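Local coordinates for protein aminotransferase TlmJ (Streptoalloteichus hindustanus, PDB 5UID) that is probably a pyridoxal 5'-phosphate-dependent aminotransferase of the DegT/DnrJ/EryC1 family, likely acting in natural-product biosynthesis, at residues V39-F44 with G194-F199; A160-S165 with R170-L175. All blocks are in the same frame, centred on the assembly; numbering follows the deposited sequence.

How the contacts relate
Contacts 1 and 2 are both largely buried, though contact 2 reaches the surface at Arg-170; their centres are about 13 Å apart, and they meet where Phe-44 CE1 of contact 1 packs 4.0 Å from Val-163 CG2 of contact 2. Contact 1 sets helix 35-48 against strand 195-199 of the large mixed sheet; contact 2 joins the loop after strand 155-158 to the chain leaving the hairpin of strands 166-167 and 170-171. The same helix serves both, since Leu-48 touches Ala-171 and Thr-174. Their chemistry differs: across 39-44 and 194-199 there is no hydrogen bond, only apolar and selenium-aromatic packing, whereas 160-165 and 170-175 are joined by a backbone hydrogen bond beside a small cysteine contact.

Contact 1: V39-F44 with G194-F199; sequences VFEADF and GGMLCF
Glu-41 passes Met-196 with its CG 4.2 Å from SE and carries its carboxylate on to Ser-57, where OE2 accepts a hydrogen bond from the backbone N. That bond ties helix 35-48 to strand 55-58, the strand next to 195-199 and outermost of the sheet within this chain. Between helix and strand themselves no hydrogen bond forms, and one side chain does the joining. Met-196, modelled as selenomethionine, is bent at both of its later torsions (chi2 77°, chi3 72°), which folds the terminal methyl back between the two phenylalanines. CE comes 3.5 Å from Phe-40 CE2, and 3.8 Å from Phe-44 CB. Higher up the chain, Met-196 CG lies 3.6 Å from Phe-44 CD2. SE stands 5.3 Å from the centroid of the Phe-44 ring and 44° off its normal, an oblique Met-aromatic contact. Trp-181 and Phe-183 meet the Phe-44 ring edge-to-face, while Phe-40 also leans on Ala-252 and Ser-256 of helix 249-280. With an alanine in place of Phe-44 the ring is gone, and the gap between Met-196, Trp-181 and Phe-183 would probably let the bent selenomethionine chain turn. The strand is an antiparallel member of the mixed seven-stranded sheet characteristic of fold type I aminotransferases, and the Phe-40 side chain is about 10 Å from the bound pyridoxal phosphate. With no directional bond between the segments, the helix is seated on this sheet by shape and dispersion, and Glu-41 supplies a polar tether beside them.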
ATOM      1  N   VAL A  39     -18.820  -3.504   1.890  1.00 35.54           N
ATOM      2  CA  VAL A  39     -19.787  -2.492   2.306  1.00 33.42           C
ATOM      3  C   VAL A  39     -19.303  -1.097   1.928  1.00 30.23           C
ATOM      4  O   VAL A  39     -20.072  -0.279   1.407  1.00 31.55           O
ATOM      5  CB  VAL A  39     -20.065  -2.613   3.816  1.00 33.38           C
ATOM      6  CG1 VAL A  39     -20.791  -1.377   4.328  1.00 26.59           C
ATOM      7  CG2 VAL A  39     -20.880  -3.870   4.101  1.00 30.30           C
ATOM      8  N   PHE A  40     -18.022  -0.802   2.172  1.00 29.25           N
ATOM      9  CA  PHE A  40     -17.498   0.524   1.851  1.00 30.94           C
ATOM     10  C   PHE A  40     -17.525   0.783   0.348  1.00 32.47           C
ATOM     11  O   PHE A  40     -17.847   1.895  -0.087  1.00 33.51           O
ATOM     12  CB  PHE A  40     -16.080   0.684   2.400  1.00 24.37           C
ATOM     13  CG  PHE A  40     -15.483   2.043   2.152  1.00 21.70           C
ATOM     14  CD1 PHE A  40     -16.231   3.193   2.355  1.00 25.94           C
ATOM     15  CD2 PHE A  40     -14.169   2.173   1.728  1.00 27.14           C
ATOM     16  CE1 PHE A  40     -15.687   4.445   2.129  1.00 25.10           C
ATOM     17  CE2 PHE A  40     -13.616   3.422   1.506  1.00 29.88           C
ATOM     18  CZ  PHE A  40     -14.377   4.561   1.706  1.00 29.63           C
ATOM     19  N   GLU A  41     -17.185  -0.226  -0.458  1.00 33.20           N
ATOM     20  CA  GLU A  41     -17.308  -0.081  -1.906  1.00 32.45           C
ATOM     21  C   GLU A  41     -18.747   0.229  -2.300  1.00 32.94           C
ATOM     22  O   GLU A  41     -19.005   1.150  -3.083  1.00 31.18           O
ATOM     23  CB  GLU A  41     -16.813  -1.348  -2.609  1.00 25.85           C
ATOM     24  CG  GLU A  41     -15.304  -1.532  -2.573  1.00 28.67           C
ATOM     25  CD  GLU A  41     -14.839  -2.735  -3.374  1.00 31.54           C
ATOM     26  OE1 GLU A  41     -15.689  -3.413  -3.984  1.00 38.63           O
ATOM     27  OE2 GLU A  41     -13.619  -2.998  -3.400  1.00 32.86           O
ATOM     28  N   ALA A  42     -19.703  -0.527  -1.753  1.00 27.99           N
ATOM     29  CA  ALA A  42     -21.108  -0.271  -2.056  1.00 34.46           C
ATOM     30  C   ALA A  42     -21.533   1.111  -1.575  1.00 32.54           C
ATOM     31  O   ALA A  42     -22.296   1.807  -2.257  1.00 37.30           O
ATOM     32  CB  ALA A  42     -21.986  -1.355  -1.431  1.00 27.60           C
ATOM     33  N   ASP A  43     -21.049   1.527  -0.402  1.00 28.70           N
ATOM     34  CA  ASP A  43     -21.367   2.858   0.103  1.00 30.32           C
ATOM     35  C   ASP A  43     -20.791   3.939  -0.804  1.00 30.40           C
ATOM     36  O   ASP A  43     -21.485   4.897  -1.166  1.00 28.94           O
ATOM     37  CB  ASP A  43     -20.840   3.017   1.529  1.00 37.03           C
ATOM     38  CG  ASP A  43     -21.633   2.211   2.540  1.00 45.34           C
ATOM     39  OD1 ASP A  43     -22.676   1.641   2.157  1.00 44.68           O
ATOM     40  OD2 ASP A  43     -21.209   2.150   3.715  1.00 46.09           O
ATOM     41  N   PHE A  44     -19.517   3.802  -1.178  1.00 24.00           N
ATOM     42  CA  PHE A  44     -18.880   4.817  -2.012  1.00 28.92           C
ATOM     43  C   PHE A  44     -19.510   4.863  -3.400  1.00 27.20           C
ATOM     44  O   PHE A  44     -19.707   5.948  -3.960  1.00 27.56           O
ATOM     45  CB  PHE A  44     -17.375   4.552  -2.104  1.00 26.54           C
ATOM     46  CG  PHE A  44     -16.575   5.742  -2.556  1.00 23.67           C
ATOM     47  CD1 PHE A  44     -16.350   6.805  -1.698  1.00 22.96           C
ATOM     48  CD2 PHE A  44     -16.044   5.794  -3.834  1.00 26.42           C
ATOM     49  CE1 PHE A  44     -15.616   7.905  -2.107  1.00 23.46           C
ATOM     50  CE2 PHE A  44     -15.307   6.888  -4.250  1.00 26.96           C
ATOM     51  CZ  PHE A  44     -15.093   7.946  -3.386  1.00 24.58           C
ATOM     52  N   GLY A 194      -5.588   4.769   1.998  1.00 31.80           N
ATOM     53  CA  GLY A 194      -6.678   4.154   1.271  1.00 27.10           C
ATOM     54  C   GLY A 194      -6.925   4.782  -0.083  1.00 30.86           C
ATOM     55  O   GLY A 194      -6.735   5.989  -0.264  1.00 25.54           O
ATOM     56  N   GLY A 195      -7.348   3.963  -1.048  1.00 26.12           N
ATOM     57  CA  GLY A 195      -7.649   4.456  -2.373  1.00 32.23           C
ATOM     58  C   GLY A 195      -8.920   3.824  -2.904  1.00 29.43           C
ATOM     59  O   GLY A 195      -9.464   2.879  -2.326  1.00 24.07           O
HETATM   60  N   MSE A 196      -9.379   4.362  -4.024  1.00 25.17           N
HETATM   61  CA  MSE A 196     -10.564   3.837  -4.679  1.00 26.89           C
HETATM   62  C   MSE A 196     -10.480   4.070  -6.178  1.00 27.01           C
HETATM   63  O   MSE A 196     -10.037   5.124  -6.629  1.00 26.47           O
HETATM   64  CB  MSE A 196     -11.828   4.481  -4.108  1.00 27.20           C
HETATM   65  CG  MSE A 196     -13.117   3.813  -4.556  1.00 32.33           C
HETATM   66 SE   MSE A 196     -13.498   2.136  -3.627  0.69 38.64          SE
HETATM   67  CE  MSE A 196     -13.988   2.875  -1.892  1.00 40.27           C
ATOM     68  N   LEU A 197     -10.900   3.072  -6.948  1.00 28.29           N
ATOM     69  CA  LEU A 197     -10.959   3.164  -8.398  1.00 33.67           C
ATOM     70  C   LEU A 197     -12.406   3.067  -8.858  1.00 32.59           C
ATOM     71  O   LEU A 197     -13.203   2.327  -8.276  1.00 31.36           O
ATOM     72  CB  LEU A 197     -10.133   2.056  -9.054  1.00 29.12           C
ATOM     73  CG  LEU A 197      -8.617   2.227  -9.038  1.00 29.13           C
ATOM     74  CD1 LEU A 197      -7.945   0.933  -9.450  1.00 33.98           C
ATOM     75  CD2 LEU A 197      -8.215   3.361  -9.965  1.00 19.00           C
ATOM     76  N   CYS A 198     -12.743   3.822  -9.901  1.00 28.89           N
ATOM     77  CA  CYS A 198     -14.046   3.724 -10.543  1.00 33.01           C
ATOM     78  C   CYS A 198     -13.843   3.643 -12.047  1.00 33.55           C
ATOM     79  O   CYS A 198     -13.192   4.511 -12.637  1.00 27.90           O
ATOM     80  CB  CYS A 198     -14.943   4.916 -10.191  1.00 26.72           C
ATOM     81  SG  CYS A 198     -16.600   4.824 -10.914  1.00 39.50           S
ATOM     82  N   PHE A 199     -14.397   2.603 -12.660  1.00 35.09           N
ATOM     83  CA  PHE A 199     -14.246   2.360 -14.086  1.00 32.38           C
ATOM     84  C   PHE A 199     -15.590   2.494 -14.782  1.00 34.42           C
ATOM     85  O   PHE A 199     -16.607   1.995 -14.290  1.00 47.07           O
ATOM     86  CB  PHE A 199     -13.666   0.968 -14.352  1.00 36.49           C
ATOM     87  CG  PHE A 199     -12.281   0.779 -13.815  1.00 33.53           C
ATOM     88  CD1 PHE A 199     -12.081   0.340 -12.518  1.00 31.34           C
ATOM     89  CD2 PHE A 199     -11.176   1.041 -14.608  1.00 35.28           C
ATOM     90  CE1 PHE A 199     -10.805   0.166 -12.021  1.00 32.00           C
ATOM     91  CE2 PHE A 199      -9.896   0.869 -14.117  1.00 32.32           C
ATOM     92  CZ  PHE A 199      -9.710   0.432 -12.821  1.00 34.91           C
TER

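Contact 2: A160-S165 with R170-L175; sequences ACAVAS and RACGTL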
ATOM      1  N   ALA A 160      -8.633  13.096  -6.125  1.00 25.36           N
ATOM      2  CA  ALA A 160      -8.240  13.166  -4.720  1.00 26.86           C
ATOM      3  C   ALA A 160      -8.629  14.495  -4.082  1.00 29.92           C
ATOM      4  O   ALA A 160      -8.838  14.559  -2.865  1.00 32.08           O
ATOM      5  CB  ALA A 160      -6.738  12.926  -4.582  1.00 23.46           C
ATOM      6  N   CYS A 161      -8.737  15.562  -4.877  1.00 23.40           N
ATOM      7  CA  CYS A 161      -9.167  16.856  -4.362  1.00 23.93           C
ATOM      8  C   CYS A 161     -10.683  17.000  -4.284  1.00 28.13           C
ATOM      9  O   CYS A 161     -11.164  17.959  -3.670  1.00 24.33           O
ATOM     10  CB  CYS A 161      -8.626  17.995  -5.233  1.00 26.97           C
ATOM     11  SG  CYS A 161      -6.848  18.012  -5.514  1.00 30.22           S
ATOM     12  N   ALA A 162     -11.444  16.087  -4.886  1.00 27.47           N
ATOM     13  CA  ALA A 162     -12.864  16.311  -5.148  1.00 30.69           C
ATOM     14  C   ALA A 162     -13.683  15.080  -4.761  1.00 31.90           C
ATOM     15  O   ALA A 162     -14.419  14.514  -5.568  1.00 29.60           O
ATOM     16  CB  ALA A 162     -13.069  16.669  -6.618  1.00 20.26           C
ATOM     17  N   VAL A 163     -13.572  14.671  -3.494  1.00 28.60           N
ATOM     18  CA  VAL A 163     -14.289  13.485  -3.042  1.00 24.82           C
ATOM     19  C   VAL A 163     -15.796  13.717  -2.984  1.00 27.18           C
ATOM     20  O   VAL A 163     -16.569  12.752  -3.018  1.00 32.23           O
ATOM     21  CB  VAL A 163     -13.746  13.024  -1.674  1.00 25.88           C
ATOM     22  CG1 VAL A 163     -14.258  13.928  -0.556  1.00 21.26           C
ATOM     23  CG2 VAL A 163     -14.106  11.565  -1.413  1.00 21.85           C
ATOM     24  N   ALA A 164     -16.241  14.976  -2.906  1.00 26.23           N
ATOM     25  CA  ALA A 164     -17.664  15.295  -2.860  1.00 26.77           C
ATOM     26  C   ALA A 164     -18.077  16.316  -3.914  1.00 31.64           C
ATOM     27  O   ALA A 164     -19.209  16.811  -3.868  1.00 29.77           O
ATOM     28  CB  ALA A 164     -18.059  15.806  -1.468  1.00 23.81           C
ATOM     29  N   SER A 165     -17.200  16.639  -4.860  1.00 32.80           N
ATOM     30  CA  SER A 165     -17.501  17.648  -5.863  1.00 30.83           C
ATOM     31  C   SER A 165     -18.368  17.067  -6.973  1.00 34.01           C
ATOM     32  O   SER A 165     -18.278  15.882  -7.307  1.00 32.44           O
ATOM     33  CB  SER A 165     -16.210  18.214  -6.450  1.00 28.48           C
ATOM     34  OG  SER A 165     -15.328  18.617  -5.415  1.00 27.71           O
ATOM     35  N   ARG A 170     -23.523  15.269 -11.129  1.00 39.12           N
ATOM     36  CA  ARG A 170     -22.679  14.124 -11.442  1.00 38.09           C
ATOM     37  C   ARG A 170     -21.352  14.251 -10.708  1.00 34.77           C
ATOM     38  O   ARG A 170     -20.697  15.296 -10.775  1.00 26.20           O
ATOM     39  CB  ARG A 170     -22.446  14.007 -12.948  1.00 34.94           C
ATOM     40  CG  ARG A 170     -23.684  13.608 -13.727  1.00 35.58           C
ATOM     41  CD  ARG A 170     -23.348  13.327 -15.176  1.00 47.11           C
ATOM     42  NE  ARG A 170     -22.288  12.330 -15.304  1.00 51.70           N
ATOM     43  CZ  ARG A 170     -21.844  11.858 -16.464  1.00 45.99           C
ATOM     44  NH1 ARG A 170     -20.875  10.955 -16.486  1.00 42.41           N
ATOM     45  NH2 ARG A 170     -22.371  12.286 -17.602  1.00 47.48           N
ATOM     46  N   ALA A 171     -20.959  13.185 -10.018  1.00 33.04           N
ATOM     47  CA  ALA A 171     -19.773  13.233  -9.175  1.00 33.61           C
ATOM     48  C   ALA A 171     -18.504  13.297 -10.016  1.00 34.31           C
ATOM     49  O   ALA A 171     -18.376  12.611 -11.035  1.00 33.03           O
ATOM     50  CB  ALA A 171     -19.731  12.012  -8.256  1.00 24.14           C
ATOM     51  N   CYS A 172     -17.566  14.138  -9.587  1.00 31.28           N
ATOM     52  CA  CYS A 172     -16.240  14.138 -10.188  1.00 34.43           C
ATOM     53  C   CYS A 172     -15.602  12.765 -10.027  1.00 26.80           C
ATOM     54  O   CYS A 172     -15.749  12.113  -8.990  1.00 29.59           O
ATOM     55  CB  CYS A 172     -15.359  15.212  -9.546  1.00 34.49           C
ATOM     56  SG  CYS A 172     -15.897  16.913  -9.876  1.00 36.46           S
ATOM     57  N   GLY A 173     -14.901  12.323 -11.067  1.00 28.08           N
ATOM     58  CA  GLY A 173     -14.386  10.972 -11.122  1.00 31.46           C
ATOM     59  C   GLY A 173     -15.271   9.987 -11.853  1.00 29.06           C
ATOM     60  O   GLY A 173     -14.882   8.822 -12.004  1.00 31.05           O
ATOM     61  N   THR A 174     -16.449  10.414 -12.308  1.00 23.25           N
ATOM     62  CA  THR A 174     -17.357   9.564 -13.059  1.00 23.96           C
ATOM     63  C   THR A 174     -17.632  10.083 -14.463  1.00 29.41           C
ATOM     64  O   THR A 174     -18.458   9.496 -15.174  1.00 31.97           O
ATOM     65  CB  THR A 174     -18.689   9.410 -12.309  1.00 32.10           C
ATOM     66  OG1 THR A 174     -19.340  10.685 -12.225  1.00 29.06           O
ATOM     67  CG2 THR A 174     -18.455   8.869 -10.902  1.00 28.21           C
ATOM     68  N   LEU A 175     -16.980  11.167 -14.882  1.00 27.11           N
ATOM     69  CA  LEU A 175     -17.203  11.712 -16.216  1.00 30.57           C
ATOM     70  C   LEU A 175     -16.231  11.156 -17.244  1.00 29.73           C
ATOM     71  O   LEU A 175     -16.572  11.080 -18.429  1.00 32.09           O
ATOM     72  CB  LEU A 175     -17.101  13.240 -16.191  1.00 34.14           C
ATOM     73  CG  LEU A 175     -18.340  14.035 -15.768  1.00 42.80           C
ATOM     74  CD1 LEU A 175     -18.662  13.842 -14.294  1.00 43.00           C
ATOM     75  CD2 LEU A 175     -18.149  15.509 -16.090  1.00 49.38           C
TER
HETATM   76  O   HOH W   1     -15.863  12.620  -6.541  1.00 27.85           O
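Cys-172 begins its contact with 160-165 at CB, which lies 4.0 Å from the methyl CB of Ala-162 and 3.7 Å from the carbonyl O of Ser-165. With SG anti to its own carbonyl carbon (chi1 -67°), the sulfur swings beside the backbone N and alongside Ser-165, lying 3.7 Å from both Ser-165 CB and Ser-165 O. Outside the two segments, His-133 and Pro-138 also touch this side chain, and His-133 touches Ala-162 as well. The backbone under the side chain makes the polar link: Cys-172 N donates to Ser-165 O over 3.0 Å, nearly straight at 174°, although the donor is tilted 33° from the carbonyl plane. The same oxygen receives a CA-H...O contact from Ala-171 CA at 3.6 Å, so two neighbouring residues converge on it. This pairing continues the small antiparallel hairpin of strands 166-167 and 170-171, which strand 296-297 extends to three strands. The chain then leaves the hairpin through a type II beta turn from Ala-171 to Thr-174, with Thr-174 N bonded to Ala-171 O at 3.2 Å. Gly-173 occupies the position with positive phi, where any side chain would collide with the carbonyl O of Cys-172, a conformation that calls for glycine; its N is held by Glu-157 OE2. A water lies within bonding distance of Ala-162 O and Cys-172 O, but with more acceptors around it than protons it need not bond both at once. On the other segment, Ser-165 OG takes no part in the cysteine contact and is hydrogen-bonded to Ser-299 OG and Gly-136 O.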